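Local coordinates for protein putative dehydratase (Mesorhizobium loti, PDB 2POZ) that is of unknown function but may act as a lyase, perhaps a dehydratase, of the mandelate racemase/muconate lactonizing enzyme family, and assembles as an octamer, at residues A[210-215]-A[242-247]; A[220-225]-A[249-254]; A[227-232]-A[327-332]; A[232-235]-A[240-243]. All blocks are in the same frame, centred on the assembly; numbering follows the deposited sequence.

Interaction 1 of 4, residues A[210-215]-A[242-247]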
loop_
_atom_site.group_PDB
_atom_site.type_symbol
_atom_site.label_atom_id
_atom_site.label_comp_id
_atom_site.label_asym_id
_atom_site.label_seq_id
_atom_site.Cartn_x
_atom_site.Cartn_y
_atom_site.Cartn_z
ATOM N N LEU A 210 22.939 0.985 15.499
ATOM C CA LEU A 210 22.371 1.721 16.616
ATOM C C LEU A 210 20.888 1.903 16.305
ATOM O O LEU A 210 20.302 1.088 15.594
ATOM C CB LEU A 210 23.048 3.088 16.711
ATOM C CG LEU A 210 24.574 3.092 16.596
ATOM C CD1 LEU A 210 25.061 4.536 16.569
ATOM C CD2 LEU A 210 25.197 2.324 17.757
ATOM N N THR A 211 20.277 2.952 16.848
ATOM C CA THR A 211 18.882 3.220 16.536
ATOM C C THR A 211 18.910 3.765 15.110
ATOM O O THR A 211 19.958 4.209 14.628
ATOM C CB THR A 211 18.249 4.244 17.506
ATOM O OG1 THR A 211 19.153 5.334 17.732
ATOM C CG2 THR A 211 17.930 3.574 18.833
ATOM N N THR A 212 17.769 3.726 14.438
ATOM C CA THR A 212 17.670 4.158 13.052
ATOM C C THR A 212 18.270 5.518 12.743
ATOM O O THR A 212 19.097 5.639 11.838
ATOM C CB THR A 212 16.202 4.123 12.590
ATOM O OG1 THR A 212 15.693 2.795 12.769
ATOM C CG2 THR A 212 16.091 4.489 11.111
ATOM N N ASP A 213 17.866 6.534 13.495
ATOM C CA ASP A 213 18.370 7.883 13.269
ATOM C C ASP A 213 19.905 7.986 13.297
ATOM O O ASP A 213 20.515 8.488 12.349
ATOM C CB ASP A 213 17.735 8.851 14.284
ATOM C CG ASP A 213 17.942 8.420 15.744
ATOM O OD1 ASP A 213 18.247 7.234 16.006
ATOM O OD2 ASP A 213 17.783 9.279 16.641
ATOM N N GLU A 214 20.527 7.495 14.364
ATOM C CA GLU A 214 21.975 7.567 14.477
ATOM C C GLU A 214 22.691 6.696 13.450
ATOM O O GLU A 214 23.785 7.032 13.003
ATOM C CB GLU A 214 22.421 7.193 15.892
ATOM C CG GLU A 214 22.062 8.222 16.955
ATOM C CD GLU A 214 22.546 9.626 16.609
ATOM O OE1 GLU A 214 23.700 9.781 16.150
ATOM O OE2 GLU A 214 21.768 10.584 16.804
ATOM N N THR A 215 22.072 5.585 13.057
ATOM C CA THR A 215 22.688 4.710 12.068
ATOM C C THR A 215 22.736 5.421 10.715
ATOM O O THR A 215 23.746 5.386 10.014
ATOM C CB THR A 215 21.919 3.385 11.929
ATOM O OG1 THR A 215 22.104 2.604 13.117
ATOM C CG2 THR A 215 22.417 2.604 10.721
ATOM N N LEU A 242 15.154 -1.574 8.335
ATOM C CA LEU A 242 16.015 -1.899 7.199
ATOM C C LEU A 242 15.590 -1.156 5.933
ATOM O O LEU A 242 16.433 -0.603 5.222
ATOM C CB LEU A 242 16.015 -3.407 6.928
ATOM C CG LEU A 242 16.866 -3.909 5.755
ATOM C CD1 LEU A 242 18.320 -3.480 5.929
ATOM C CD2 LEU A 242 16.781 -5.431 5.680
ATOM N N LYS A 243 14.290 -1.132 5.645
ATOM C CA LYS A 243 13.833 -0.437 4.445
ATOM C C LYS A 243 14.010 1.073 4.565
ATOM O O LYS A 243 14.458 1.724 3.625
ATOM C CB LYS A 243 12.367 -0.757 4.129
ATOM C CG LYS A 243 11.908 -0.061 2.845
ATOM C CD LYS A 243 10.824 -0.820 2.109
ATOM C CE LYS A 243 10.585 -0.205 0.733
ATOM N NZ LYS A 243 11.840 -0.173 -0.091
ATOM N N VAL A 244 13.658 1.630 5.718
ATOM C CA VAL A 244 13.800 3.063 5.944
ATOM C C VAL A 244 15.260 3.467 5.759
ATOM O O VAL A 244 15.569 4.462 5.091
ATOM C CB VAL A 244 13.351 3.445 7.370
ATOM C CG1 VAL A 244 13.673 4.908 7.647
ATOM C CG2 VAL A 244 11.856 3.197 7.520
ATOM N N ILE A 245 16.158 2.688 6.352
ATOM C CA ILE A 245 17.575 2.973 6.243
ATOM C C ILE A 245 18.031 2.933 4.784
ATOM O O ILE A 245 18.736 3.829 4.339
ATOM C CB ILE A 245 18.401 1.978 7.100
ATOM C CG1 ILE A 245 18.151 2.263 8.590
ATOM C CG2 ILE A 245 19.890 2.095 6.767
ATOM C CD1 ILE A 245 18.653 1.170 9.524
ATOM N N SER A 246 17.618 1.915 4.034
ATOM C CA SER A 246 18.017 1.812 2.632
ATOM C C SER A 246 17.603 3.034 1.806
ATOM O O SER A 246 18.300 3.423 0.868
ATOM C CB SER A 246 17.432 0.548 1.991
ATOM O OG SER A 246 16.020 0.620 1.875
ATOM N N GLU A 247 16.478 3.642 2.159
ATOM C CA GLU A 247 15.981 4.814 1.440
ATOM C C GLU A 247 16.650 6.105 1.895
ATOM O O GLU A 247 16.536 7.138 1.235
ATOM C CB GLU A 247 14.467 4.959 1.648
ATOM C CG GLU A 247 13.657 3.711 1.355
ATOM C CD GLU A 247 12.172 3.893 1.652
ATOM O OE1 GLU A 247 11.832 4.373 2.759
ATOM O OE2 GLU A 247 11.342 3.548 0.781
#
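Thr212 and Ile245 face each other where the CA atoms of the two helices come nearest, and they bury the most surface in this contact. The branch that touches is methyl CG2 of Thr212, which lies 3.9 Å from Ile245 CG1; the two side chains pass at a slant. The same methyl also approaches Val244 CG1 (4.2 Å), so it bridges consecutive residues on the partner helix. Ile245 then runs on in an extended chain (chi2 167°), carrying its CD1 to 4.2 Å from Thr215 CG2, one helical turn beyond Thr212. Helices 212-222 and 239-248 are successive outer helices of the barrel of the enolase superfamily C-terminal domain, with strand 227-231 between them in sequence. The threonine hydroxyls are turned to other tasks. Thr215 OG1 accepts Leu210 N at 3.0 Å, the N-H...O angle being 152°, which ties the preceding turn back onto the helix and probably helps fix the rotation that presents CG2. With Thr212 CG2 anti to its own N, OG1 sits beside that N and is hydrogen-bonded to Asn301 of the second subunit. Glu214 and Asp213 form salt bridges with Arg303 of that same neighbouring subunit.

Interaction 2 of 4, residues A[220-225]-A[249-254]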
loop_
_atom_site.group_PDB
_atom_site.type_symbol
_atom_site.label_atom_id
_atom_site.label_comp_id
_atom_site.label_asym_id
_atom_site.label_seq_id
_atom_site.Cartn_x
_atom_site.Cartn_y
_atom_site.Cartn_z
ATOM N N ARG A 220 25.870 8.169 6.494
ATOM C CA ARG A 220 26.050 9.337 5.645
ATOM C C ARG A 220 27.434 9.931 5.891
ATOM O O ARG A 220 28.094 10.387 4.963
ATOM C CB ARG A 220 24.967 10.379 5.936
ATOM C CG ARG A 220 23.604 10.009 5.354
ATOM C CD ARG A 220 22.531 11.019 5.749
ATOM N NE ARG A 220 21.265 10.734 5.082
ATOM C CZ ARG A 220 20.082 11.148 5.520
ATOM N NH1 ARG A 220 20.006 11.870 6.632
ATOM N NH2 ARG A 220 18.975 10.828 4.857
ATOM N N LYS A 221 27.878 9.911 7.144
ATOM C CA LYS A 221 29.185 10.460 7.474
ATOM C C LYS A 221 30.314 9.700 6.797
ATOM O O LYS A 221 31.250 10.320 6.296
ATOM C CB LYS A 221 29.399 10.463 8.988
ATOM C CG LYS A 221 30.588 11.299 9.456
ATOM C CD LYS A 221 30.593 11.431 10.976
ATOM C CE LYS A 221 31.777 12.261 11.470
ATOM N NZ LYS A 221 31.778 13.647 10.905
ATOM N N ILE A 222 30.230 8.370 6.756
ATOM C CA ILE A 222 31.300 7.587 6.138
ATOM C C ILE A 222 31.164 7.416 4.628
ATOM O O ILE A 222 32.065 6.882 3.981
ATOM C CB ILE A 222 31.431 6.172 6.769
ATOM C CG1 ILE A 222 30.156 5.351 6.522
ATOM C CG2 ILE A 222 31.720 6.300 8.257
ATOM C CD1 ILE A 222 30.281 3.867 6.906
ATOM N N GLY A 223 30.045 7.873 4.071
ATOM C CA GLY A 223 29.821 7.742 2.642
ATOM C C GLY A 223 30.937 8.297 1.773
ATOM O O GLY A 223 31.195 7.794 0.681
ATOM N N GLU A 224 31.605 9.330 2.272
ATOM C CA GLU A 224 32.694 9.980 1.555
ATOM C C GLU A 224 33.985 9.161 1.597
ATOM O O GLU A 224 34.960 9.493 0.926
ATOM C CB GLU A 224 32.939 11.372 2.148
ATOM C CG GLU A 224 31.732 12.329 2.059
ATOM C CD GLU A 224 30.472 11.799 2.750
ATOM O OE1 GLU A 224 30.561 11.342 3.914
ATOM O OE2 GLU A 224 29.386 11.848 2.132
ATOM N N LEU A 225 33.990 8.090 2.383
ATOM C CA LEU A 225 35.175 7.244 2.482
ATOM C C LEU A 225 35.162 6.095 1.467
ATOM O O LEU A 225 36.025 5.218 1.503
ATOM C CB LEU A 225 35.312 6.706 3.911
ATOM C CG LEU A 225 35.481 7.831 4.941
ATOM C CD1 LEU A 225 35.523 7.268 6.347
ATOM C CD2 LEU A 225 36.760 8.605 4.633
ATOM N N ILE A 249 20.168 6.260 3.145
ATOM C CA ILE A 249 21.626 6.308 3.081
ATOM C C ILE A 249 22.134 6.078 1.670
ATOM O O ILE A 249 21.457 5.466 0.849
ATOM C CB ILE A 249 22.283 5.270 4.026
ATOM C CG1 ILE A 249 22.035 3.853 3.513
ATOM C CG2 ILE A 249 21.738 5.446 5.438
ATOM C CD1 ILE A 249 22.791 2.777 4.301
ATOM N N PRO A 250 23.351 6.562 1.373
ATOM C CA PRO A 250 23.941 6.405 0.042
ATOM C C PRO A 250 24.777 5.134 -0.141
ATOM O O PRO A 250 25.431 4.963 -1.169
ATOM C CB PRO A 250 24.784 7.666 -0.089
ATOM C CG PRO A 250 25.354 7.794 1.301
ATOM C CD PRO A 250 24.161 7.473 2.204
ATOM N N LEU A 251 24.750 4.242 0.843
ATOM C CA LEU A 251 25.543 3.019 0.766
ATOM C C LEU A 251 24.712 1.774 0.475
ATOM O O LEU A 251 23.587 1.659 0.935
ATOM C CB LEU A 251 26.274 2.790 2.091
ATOM C CG LEU A 251 26.892 4.013 2.762
ATOM C CD1 LEU A 251 27.435 3.626 4.133
ATOM C CD2 LEU A 251 27.986 4.565 1.877
ATOM N N PRO A 252 25.260 0.834 -0.310
ATOM C CA PRO A 252 24.526 -0.398 -0.615
ATOM C C PRO A 252 24.463 -1.196 0.692
ATOM O O PRO A 252 25.383 -1.127 1.516
ATOM C CB PRO A 252 25.419 -1.085 -1.648
ATOM C CG PRO A 252 26.088 0.058 -2.329
ATOM C CD PRO A 252 26.443 0.961 -1.178
ATOM N N ILE A 253 23.390 -1.950 0.884
ATOM C CA ILE A 253 23.236 -2.728 2.101
ATOM C C ILE A 253 23.305 -4.218 1.828
ATOM O O ILE A 253 22.878 -4.687 0.775
ATOM C CB ILE A 253 21.886 -2.424 2.775
ATOM C CG1 ILE A 253 21.818 -0.940 3.164
ATOM C CG2 ILE A 253 21.702 -3.306 4.001
ATOM C CD1 ILE A 253 20.451 -0.509 3.718
ATOM N N ALA A 254 23.852 -4.952 2.792
ATOM C CA ALA A 254 23.957 -6.401 2.718
ATOM C C ALA A 254 23.492 -6.976 4.060
ATOM O O ALA A 254 23.831 -6.443 5.121
ATOM C CB ALA A 254 25.405 -6.818 2.439
#
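Leu251 CD2 reaches Gly223 CA at 3.7 Å, the closest approach between the two segments. The leucine works with both branches: CD1 lies 4.0 Å from Ile222 CD1 and equally near CG1 of that isoleucine, the two side chains crossing at about a right angle. A second patch forms beside it, where Arg220 CG stands 4.1 Å from Pro250 CD and the aliphatic part of the arginine runs across the proline, again nearly perpendicular.

Behind this first shell, torsions and backbone bonds set the geometry. Ile222 holds CG1 between its backbone N and its carbonyl carbon (chi1 64°), a rotamer that swings the long branch round to Leu251 although CB itself does not face that way. Gly223 exposes bare backbone to the leucine, at a point where Gly223 N makes a weak backbone hydrogen bond to Arg220 O (3.3 Å) and Leu225 N a firmer one to Ile222 O (2.8 Å). Arg220 stays extended from CG to NE, and its NH2 makes a weak hydrogen bond to Gln248 OE1.

Pro250 also packs against Arg220 of the third subunit. Within the chain, Ile222 leans on Tyr186 of helix 179-196 and on Ile227, so the 220-225 segment lies between that helix, strand 227-231 and the turn that leads from helix 239-248 into strand 253-255.

Interaction 3 of 4, residues A[227-232]-A[327-332]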
loop_
_atom_site.group_PDB
_atom_site.type_symbol
_atom_site.label_atom_id
_atom_site.label_comp_id
_atom_site.label_asym_id
_atom_site.label_seq_id
_atom_site.Cartn_x
_atom_site.Cartn_y
_atom_site.Cartn_z
ATOM N N ILE A 227 32.672 3.427 0.584
ATOM C CA ILE A 227 32.351 2.134 1.174
ATOM C C ILE A 227 31.635 1.217 0.181
ATOM O O ILE A 227 30.646 1.607 -0.432
ATOM C CB ILE A 227 31.458 2.333 2.429
ATOM C CG1 ILE A 227 32.118 3.331 3.393
ATOM C CG2 ILE A 227 31.190 1.004 3.107
ATOM C CD1 ILE A 227 33.515 2.945 3.846
ATOM N N CYS A 228 32.140 -0.003 0.027
ATOM C CA CYS A 228 31.535 -0.971 -0.886
ATOM C C CYS A 228 30.097 -1.248 -0.410
ATOM O O CYS A 228 29.134 -1.105 -1.168
ATOM C CB CYS A 228 32.368 -2.254 -0.898
ATOM S SG CYS A 228 31.856 -3.479 -2.120
ATOM N N PHE A 229 29.959 -1.658 0.845
ATOM C CA PHE A 229 28.637 -1.881 1.418
ATOM C C PHE A 229 28.662 -1.885 2.947
ATOM O O PHE A 229 29.721 -2.033 3.566
ATOM C CB PHE A 229 27.997 -3.180 0.871
ATOM C CG PHE A 229 28.678 -4.458 1.302
ATOM C CD1 PHE A 229 28.604 -4.903 2.622
ATOM C CD2 PHE A 229 29.322 -5.264 0.363
ATOM C CE1 PHE A 229 29.151 -6.129 2.998
ATOM C CE2 PHE A 229 29.875 -6.498 0.730
ATOM C CZ PHE A 229 29.787 -6.932 2.051
ATOM N N VAL A 230 27.492 -1.673 3.541
ATOM C CA VAL A 230 27.341 -1.691 4.986
ATOM C C VAL A 230 26.482 -2.923 5.285
ATOM O O VAL A 230 25.432 -3.121 4.669
ATOM C CB VAL A 230 26.648 -0.398 5.514
ATOM C CG1 VAL A 230 25.209 -0.316 5.020
ATOM C CG2 VAL A 230 26.679 -0.380 7.028
ATOM N N GLU A 231 26.944 -3.751 6.215
ATOM C CA GLU A 231 26.248 -4.978 6.589
ATOM C C GLU A 231 25.402 -4.824 7.852
ATOM O O GLU A 231 25.836 -4.208 8.838
ATOM C CB GLU A 231 27.268 -6.101 6.787
ATOM C CG GLU A 231 26.663 -7.458 7.103
ATOM C CD GLU A 231 27.728 -8.523 7.307
ATOM O OE1 GLU A 231 28.787 -8.426 6.652
ATOM O OE2 GLU A 231 27.501 -9.458 8.110
ATOM N N GLU A 232 24.200 -5.397 7.815
ATOM C CA GLU A 232 23.263 -5.341 8.934
ATOM C C GLU A 232 23.239 -3.973 9.616
ATOM O O GLU A 232 23.617 -3.852 10.777
ATOM C CB GLU A 232 23.609 -6.412 9.977
ATOM C CG GLU A 232 23.423 -7.849 9.510
ATOM C CD GLU A 232 23.649 -8.847 10.636
ATOM O OE1 GLU A 232 24.700 -8.755 11.307
ATOM O OE2 GLU A 232 22.779 -9.720 10.849
ATOM N N ASN A 327 24.863 -15.802 -9.458
ATOM C CA ASN A 327 24.934 -14.457 -8.888
ATOM C C ASN A 327 25.909 -14.334 -7.709
ATOM O O ASN A 327 25.615 -13.698 -6.701
ATOM C CB ASN A 327 23.526 -13.973 -8.477
ATOM C CG ASN A 327 22.841 -14.899 -7.469
ATOM O OD1 ASN A 327 23.140 -16.092 -7.387
ATOM N ND2 ASN A 327 21.894 -14.348 -6.715
ATOM N N PHE A 328 27.077 -14.948 -7.852
ATOM C CA PHE A 328 28.100 -14.896 -6.813
ATOM C C PHE A 328 28.830 -13.563 -6.869
ATOM O O PHE A 328 29.145 -13.071 -7.947
ATOM C CB PHE A 328 29.118 -16.023 -7.006
ATOM C CG PHE A 328 30.334 -15.894 -6.126
ATOM C CD1 PHE A 328 30.267 -16.200 -4.764
ATOM C CD2 PHE A 328 31.540 -15.442 -6.652
ATOM C CE1 PHE A 328 31.381 -16.052 -3.946
ATOM C CE2 PHE A 328 32.662 -15.288 -5.842
ATOM C CZ PHE A 328 32.585 -15.593 -4.486
HETATM N N MSE A 329 29.105 -12.982 -5.705
HETATM C CA MSE A 329 29.824 -11.721 -5.648
HETATM C C MSE A 329 31.272 -11.879 -5.164
HETATM O O MSE A 329 32.218 -11.617 -5.902
HETATM C CB MSE A 329 29.109 -10.736 -4.722
HETATM C CG MSE A 329 29.833 -9.404 -4.583
HETATM SE SE MSE A 329 29.082 -8.279 -3.191
HETATM C CE MSE A 329 30.504 -6.950 -3.075
ATOM N N ILE A 330 31.437 -12.313 -3.921
ATOM C CA ILE A 330 32.768 -12.443 -3.339
ATOM C C ILE A 330 32.725 -13.415 -2.149
ATOM O O ILE A 330 31.673 -13.620 -1.548
ATOM C CB ILE A 330 33.251 -11.036 -2.888
ATOM C CG1 ILE A 330 34.736 -11.044 -2.530
ATOM C CG2 ILE A 330 32.412 -10.561 -1.717
ATOM C CD1 ILE A 330 35.296 -9.636 -2.320
ATOM N N HIS A 331 33.873 -14.004 -1.824
ATOM C CA HIS A 331 34.003 -14.973 -0.728
ATOM C C HIS A 331 34.547 -14.282 0.541
ATOM O O HIS A 331 35.256 -13.281 0.445
ATOM C CB HIS A 331 34.966 -16.081 -1.178
ATOM C CG HIS A 331 35.230 -17.137 -0.147
ATOM N ND1 HIS A 331 34.476 -18.287 -0.046
ATOM C CD2 HIS A 331 36.199 -17.240 0.795
ATOM C CE1 HIS A 331 34.973 -19.055 0.909
ATOM N NE2 HIS A 331 36.019 -18.443 1.435
ATOM N N GLU A 332 34.221 -14.821 1.717
ATOM C CA GLU A 332 34.695 -14.262 2.990
ATOM C C GLU A 332 35.698 -15.187 3.692
ATOM O O GLU A 332 35.447 -16.380 3.846
ATOM C CB GLU A 332 33.517 -14.002 3.938
ATOM C CG GLU A 332 33.947 -13.531 5.335
ATOM C CD GLU A 332 32.771 -13.260 6.260
ATOM O OE1 GLU A 332 31.803 -14.054 6.231
ATOM O OE2 GLU A 332 32.824 -12.270 7.026
#
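Met329, present as selenomethionine, carries the whole apolar contact on its terminal methyl. Met329 CE lies 3.8 Å from Cys228 SG and 3.9 Å from Phe229 CE2, so one methyl touches both a sulfur and a ring edge. The side chain can span so far because it is extended throughout: CG is anti to the backbone N (chi1 178°), and the torsions beyond remain near 180°. That reach is needed, for the nearest CA atoms, those of Cys228 and Ile330, stand 11.8 Å apart.

Aromatic geometry defines the second half of the contact. Met329 CE meets the Phe229 ring at its rim and in the ring plane, 4.0 Å from Phe229 CD2, while the phenylalanine and Met329 side chains run past each other in opposite directions. No ring face is used by the methyl.

The strands concerned, 227-231 and 331-333, belong to the barrel of the enolase superfamily, and the contact bridges its interior: Met329 precedes its strand, so the methyl lies toward the end of the barrel where the strands begin.

Charged groups gather farther along the strands. Glu231 OE1 and Glu332 OE2 do not touch each other, at 5.6 Å, but both form salt bridges to Lys157 NZ, which links the two strands. Glu332 OE1 also accepts a hydrogen bond from Val308 N. Glu231 sits by Asp205 and Glu257 at the ends of successive strands, a pattern consistent with the metal-site carboxylates of family relatives.

Interaction 4 of 4, residues A[232-235]-A[240-243]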
loop_
_atom_site.group_PDB
_atom_site.type_symbol
_atom_site.label_atom_id
_atom_site.label_comp_id
_atom_site.label_asym_id
_atom_site.label_seq_id
_atom_site.Cartn_x
_atom_site.Cartn_y
_atom_site.Cartn_z
ATOM N N GLU A 232 24.200 -5.397 7.815
ATOM C CA GLU A 232 23.263 -5.341 8.934
ATOM C C GLU A 232 23.239 -3.973 9.616
ATOM O O GLU A 232 23.617 -3.852 10.777
ATOM C CB GLU A 232 23.609 -6.412 9.977
ATOM C CG GLU A 232 23.423 -7.849 9.510
ATOM C CD GLU A 232 23.649 -8.847 10.636
ATOM O OE1 GLU A 232 24.700 -8.755 11.307
ATOM O OE2 GLU A 232 22.779 -9.720 10.849
ATOM N N PRO A 233 22.782 -2.926 8.908
ATOM C CA PRO A 233 22.739 -1.590 9.510
ATOM C C PRO A 233 21.771 -1.516 10.690
ATOM O O PRO A 233 21.836 -0.590 11.503
ATOM C CB PRO A 233 22.324 -0.697 8.340
ATOM C CG PRO A 233 21.427 -1.609 7.547
ATOM C CD PRO A 233 22.200 -2.916 7.554
ATOM N N CYS A 234 20.858 -2.479 10.778
ATOM C CA CYS A 234 19.928 -2.493 11.898
ATOM C C CYS A 234 19.723 -3.915 12.374
ATOM O O CYS A 234 20.141 -4.866 11.718
ATOM C CB CYS A 234 18.576 -1.882 11.523
ATOM S SG CYS A 234 17.694 -2.792 10.238
ATOM N N ASP A 235 19.090 -4.046 13.531
ATOM C CA ASP A 235 18.821 -5.355 14.112
ATOM C C ASP A 235 18.078 -6.209 13.088
ATOM O O ASP A 235 17.083 -5.771 12.518
ATOM C CB ASP A 235 17.966 -5.195 15.372
ATOM C CG ASP A 235 17.866 -6.475 16.174
ATOM O OD1 ASP A 235 17.554 -7.536 15.584
ATOM O OD2 ASP A 235 18.093 -6.415 17.402
ATOM N N GLY A 240 11.534 -3.198 9.080
ATOM C CA GLY A 240 10.959 -1.905 8.761
ATOM C C GLY A 240 12.088 -0.888 8.793
ATOM O O GLY A 240 12.199 -0.027 7.918
ATOM N N ALA A 241 12.933 -0.986 9.817
ATOM C CA ALA A 241 14.067 -0.083 9.935
ATOM C C ALA A 241 14.992 -0.313 8.738
ATOM O O ALA A 241 15.544 0.636 8.185
ATOM C CB ALA A 241 14.815 -0.334 11.241
ATOM N N LEU A 242 15.154 -1.574 8.335
ATOM C CA LEU A 242 16.015 -1.899 7.199
ATOM C C LEU A 242 15.590 -1.156 5.933
ATOM O O LEU A 242 16.433 -0.603 5.222
ATOM C CB LEU A 242 16.015 -3.407 6.928
ATOM C CG LEU A 242 16.866 -3.909 5.755
ATOM C CD1 LEU A 242 18.320 -3.480 5.929
ATOM C CD2 LEU A 242 16.781 -5.431 5.680
ATOM N N LYS A 243 14.290 -1.132 5.645
ATOM C CA LYS A 243 13.833 -0.437 4.445
ATOM C C LYS A 243 14.010 1.073 4.565
ATOM O O LYS A 243 14.458 1.724 3.625
ATOM C CB LYS A 243 12.367 -0.757 4.129
ATOM C CG LYS A 243 11.908 -0.061 2.845
ATOM C CD LYS A 243 10.824 -0.820 2.109
ATOM C CE LYS A 243 10.585 -0.205 0.733
ATOM N NZ LYS A 243 11.840 -0.173 -0.091
#
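Cys234 sets SG between its backbone N and its carbonyl carbon (chi1 63°), and Leu242 sends CG anti to its own N (chi1 180°); together these choices put sulfur against helix backbone and leucine against proline. SG stands 3.4 Å from Leu242 N and 3.6 Å from Leu242 CA, so it rests against the helix main chain at Leu242. It also touches Leu242 CB at 3.8 Å and Ala241 CB at 3.9 Å, filling the angle between the two side chains. Farther out, Leu242 CD1 meets Pro233 CG at 4.0 Å. Here the chain leaves strand 227-231 and enters helix 239-248, a beta-alpha connection of the barrel, and the contact folds the start of that connection onto the first turn of the helix. Asp238 OD1 accepts Ala241 N, holding the turn that precedes these residues, while Asn301 of the second subunit packs on both Cys234 and Ala241. All four touching residues are buried, and what faces across is a thiol, a proline ring, aliphatic carbon and, at the thiol, the main-chain N of Leu242. Cohesion therefore probably rests on close van der Waals fit and on exclusion of water, with neither a salt bridge nor a directional bond needed to join the two sides.

Overall arrangement
Going from the N terminus, 210-215 opens interaction 1, which closes at 242-247 after one strand and joins neighbouring outer helices. Interaction 2 starts within that loop, at 220-225, but closes beyond it at 249-254, so the two cross. Interaction 3 also starts inside both loops, at 227-232, and crosses each to end at 327-332, the longest closure, linking strands 227-231 and 331-333 across the barrel. Interaction 4 starts at Glu232, the last residue of the first segment of interaction 3, closes a short loop nested inside interaction 2, and ends on the helix used by interaction 1. Ile253 packs on Leu242 and Pro233, connecting interactions 1, 2 and 4.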